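Local coordinates for protein putative ABC transporter subunit, substrate-binding component (PDB 4EVR) that probably serves as the substrate-binding component of an ABC transporter for benzoate or related aromatic acids, and holds benzoic acid here, at residues V19-P24 and V85-V90. Residues are numbered along the deposited sequence; the frame is centred on the assembly and turned at random.
Sequences VGLLLP and VLIGTV. With BEZ (benzoic acid), chain B.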
loop_
_atom_site.group_PDB
_atom_site.type_symbol
_atom_site.label_atom_id
_atom_site.label_comp_id
_atom_site.label_asym_id
_atom_site.label_seq_id
_atom_site.Cartn_x
_atom_site.Cartn_y
_atom_site.Cartn_z
ATOM N N VAL A 19 3.932 19.651 -6.421
ATOM C CA VAL A 19 3.329 18.379 -6.045
ATOM C C VAL A 19 3.448 18.264 -4.548
ATOM O O VAL A 19 4.553 18.216 -4.011
ATOM C CB VAL A 19 3.995 17.199 -6.788
ATOM C CG1 VAL A 19 3.376 15.900 -6.339
ATOM C CG2 VAL A 19 3.904 17.373 -8.313
ATOM N N GLY A 20 2.316 18.307 -3.875
ATOM C CA GLY A 20 2.282 18.274 -2.437
ATOM C C GLY A 20 2.369 16.834 -2.015
ATOM O O GLY A 20 1.613 16.020 -2.540
ATOM N N LEU A 21 3.361 16.473 -1.166
ATOM C CA LEU A 21 3.525 15.084 -0.731
ATOM C C LEU A 21 3.215 14.979 0.725
ATOM O O LEU A 21 4.019 15.472 1.513
ATOM C CB LEU A 21 4.972 14.563 -0.906
ATOM C CG LEU A 21 5.588 14.354 -2.213
ATOM C CD1 LEU A 21 6.869 13.505 -2.063
ATOM C CD2 LEU A 21 4.634 13.672 -3.204
ATOM N N LEU A 22 2.088 14.383 1.104
ATOM C CA LEU A 22 1.723 14.149 2.508
ATOM C C LEU A 22 2.052 12.718 2.852
ATOM O O LEU A 22 1.341 11.826 2.390
ATOM C CB LEU A 22 0.240 14.403 2.711
ATOM C CG LEU A 22 -0.201 14.382 4.196
ATOM C CD1 LEU A 22 0.497 15.485 5.008
ATOM C CD2 LEU A 22 -1.724 14.410 4.336
ATOM N N LEU A 23 3.161 12.477 3.586
ATOM C CA LEU A 23 3.617 11.159 3.885
ATOM C C LEU A 23 4.223 11.106 5.251
ATOM O O LEU A 23 4.644 12.118 5.803
ATOM C CB LEU A 23 4.695 10.736 2.866
ATOM C CG LEU A 23 4.203 10.530 1.429
ATOM C CD1 LEU A 23 5.410 10.344 0.508
ATOM C CD2 LEU A 23 3.257 9.336 1.342
ATOM N N PRO A 24 4.340 9.908 5.788
ATOM C CA PRO A 24 4.982 9.767 7.084
ATOM C C PRO A 24 6.498 9.795 6.918
ATOM O O PRO A 24 7.070 8.880 6.321
ATOM C CB PRO A 24 4.513 8.398 7.553
ATOM C CG PRO A 24 4.198 7.641 6.391
ATOM C CD PRO A 24 3.783 8.628 5.318
ATOM N N VAL A 85 -0.987 19.465 -7.319
ATOM C CA VAL A 85 -1.362 18.057 -7.200
ATOM C C VAL A 85 -1.123 17.641 -5.799
ATOM O O VAL A 85 -0.168 18.125 -5.198
ATOM C CB VAL A 85 -0.497 17.186 -8.180
ATOM C CG1 VAL A 85 -0.875 15.699 -8.109
ATOM C CG2 VAL A 85 -0.654 17.692 -9.622
ATOM N N LEU A 86 -1.922 16.709 -5.280
ATOM C CA LEU A 86 -1.711 16.148 -3.939
ATOM C C LEU A 86 -1.386 14.641 -4.057
ATOM O O LEU A 86 -2.129 13.898 -4.680
ATOM C CB LEU A 86 -2.990 16.363 -3.109
ATOM C CG LEU A 86 -3.052 15.860 -1.672
ATOM C CD1 LEU A 86 -1.878 16.401 -0.815
ATOM C CD2 LEU A 86 -4.364 16.271 -1.040
ATOM N N ILE A 87 -0.306 14.183 -3.399
ATOM C CA ILE A 87 -0.024 12.774 -3.358
ATOM C C ILE A 87 0.112 12.383 -1.922
ATOM O O ILE A 87 1.004 12.902 -1.260
ATOM C CB ILE A 87 1.242 12.435 -4.160
ATOM C CG1 ILE A 87 1.073 12.882 -5.647
ATOM C CG2 ILE A 87 1.567 10.934 -4.022
ATOM C CD1 ILE A 87 2.194 12.648 -6.549
ATOM N N GLY A 88 -0.729 11.481 -1.471
ATOM C CA GLY A 88 -0.627 10.873 -0.128
ATOM C C GLY A 88 -1.788 9.964 0.213
ATOM O O GLY A 88 -2.794 9.996 -0.474
ATOM N N THR A 89 -1.754 9.160 1.273
ATOM C CA THR A 89 -0.652 8.980 2.208
ATOM C C THR A 89 -0.579 7.487 2.524
ATOM O O THR A 89 -1.142 6.672 1.797
ATOM C CB THR A 89 -0.835 9.867 3.444
ATOM O OG1 THR A 89 0.348 9.672 4.252
ATOM C CG2 THR A 89 -2.050 9.547 4.176
ATOM N N VAL A 90 0.164 7.146 3.527
ATOM C CA VAL A 90 0.359 5.750 3.941
ATOM C C VAL A 90 -0.753 5.250 4.882
ATOM O O VAL A 90 -1.264 4.181 4.611
ATOM C CB VAL A 90 1.741 5.544 4.588
ATOM C CG1 VAL A 90 1.853 4.211 5.268
ATOM C CG2 VAL A 90 2.810 5.737 3.568
HETATM C C BEZ B . -2.911 1.582 5.667
HETATM O O1 BEZ B . -3.776 1.710 4.749
HETATM O O2 BEZ B . -2.999 2.153 6.789
HETATM C C1 BEZ B . -1.646 0.828 5.416
HETATM C C2 BEZ B . -0.483 1.143 6.138
HETATM C C3 BEZ B . 0.699 0.446 5.897
HETATM C C4 BEZ B . 0.648 -0.597 4.961
HETATM C C5 BEZ B . -0.523 -0.903 4.248
HETATM C C6 BEZ B . -1.671 -0.186 4.446
#
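G20 is gripped from both of its peptide groups: its N reaches V85 O at 2.8 Å in a nearly straight bond, and its O takes I87 N at the same length. The next rung, L22 N to I87 O, is longer at 3.0 Å and more bent, at 151°. On the face carrying V19, L21 and I87 the packing is close. V19 CG1, placed anti to the backbone N (chi1 178°), meets I87 CD1 at 3.5 Å, tighter than usual for two carbons, while the L21 side chain lies beside I87, its CD2 touching I87 CB. The parallel ladder, with strand axes 22° apart, joins neighbouring strands in the sheet of one lobe of the periplasmic binding protein fold; strand 54-62 flanks 17-23 on its other edge, and helices 30-46 and 67-79 cover L21 and L22 respectively. Past I87 the ladder gives way: L22 O meets G88 CA at 3.3 Å, a weak, bent CA-H...O contact, and a cis peptide bond precedes T89, whose OG1 is hydrogen-bonded to D63. Farther along, the P24 ring crosses V90 at about a right angle, P24 CD lying 3.5 Å from V90 CG2. V90 reaches the ligand with its backbone O, 3.3 Å from BEZ C, and with its other branch, CG1, 4.0 Å from BEZ C2 of the benzoic acid ring.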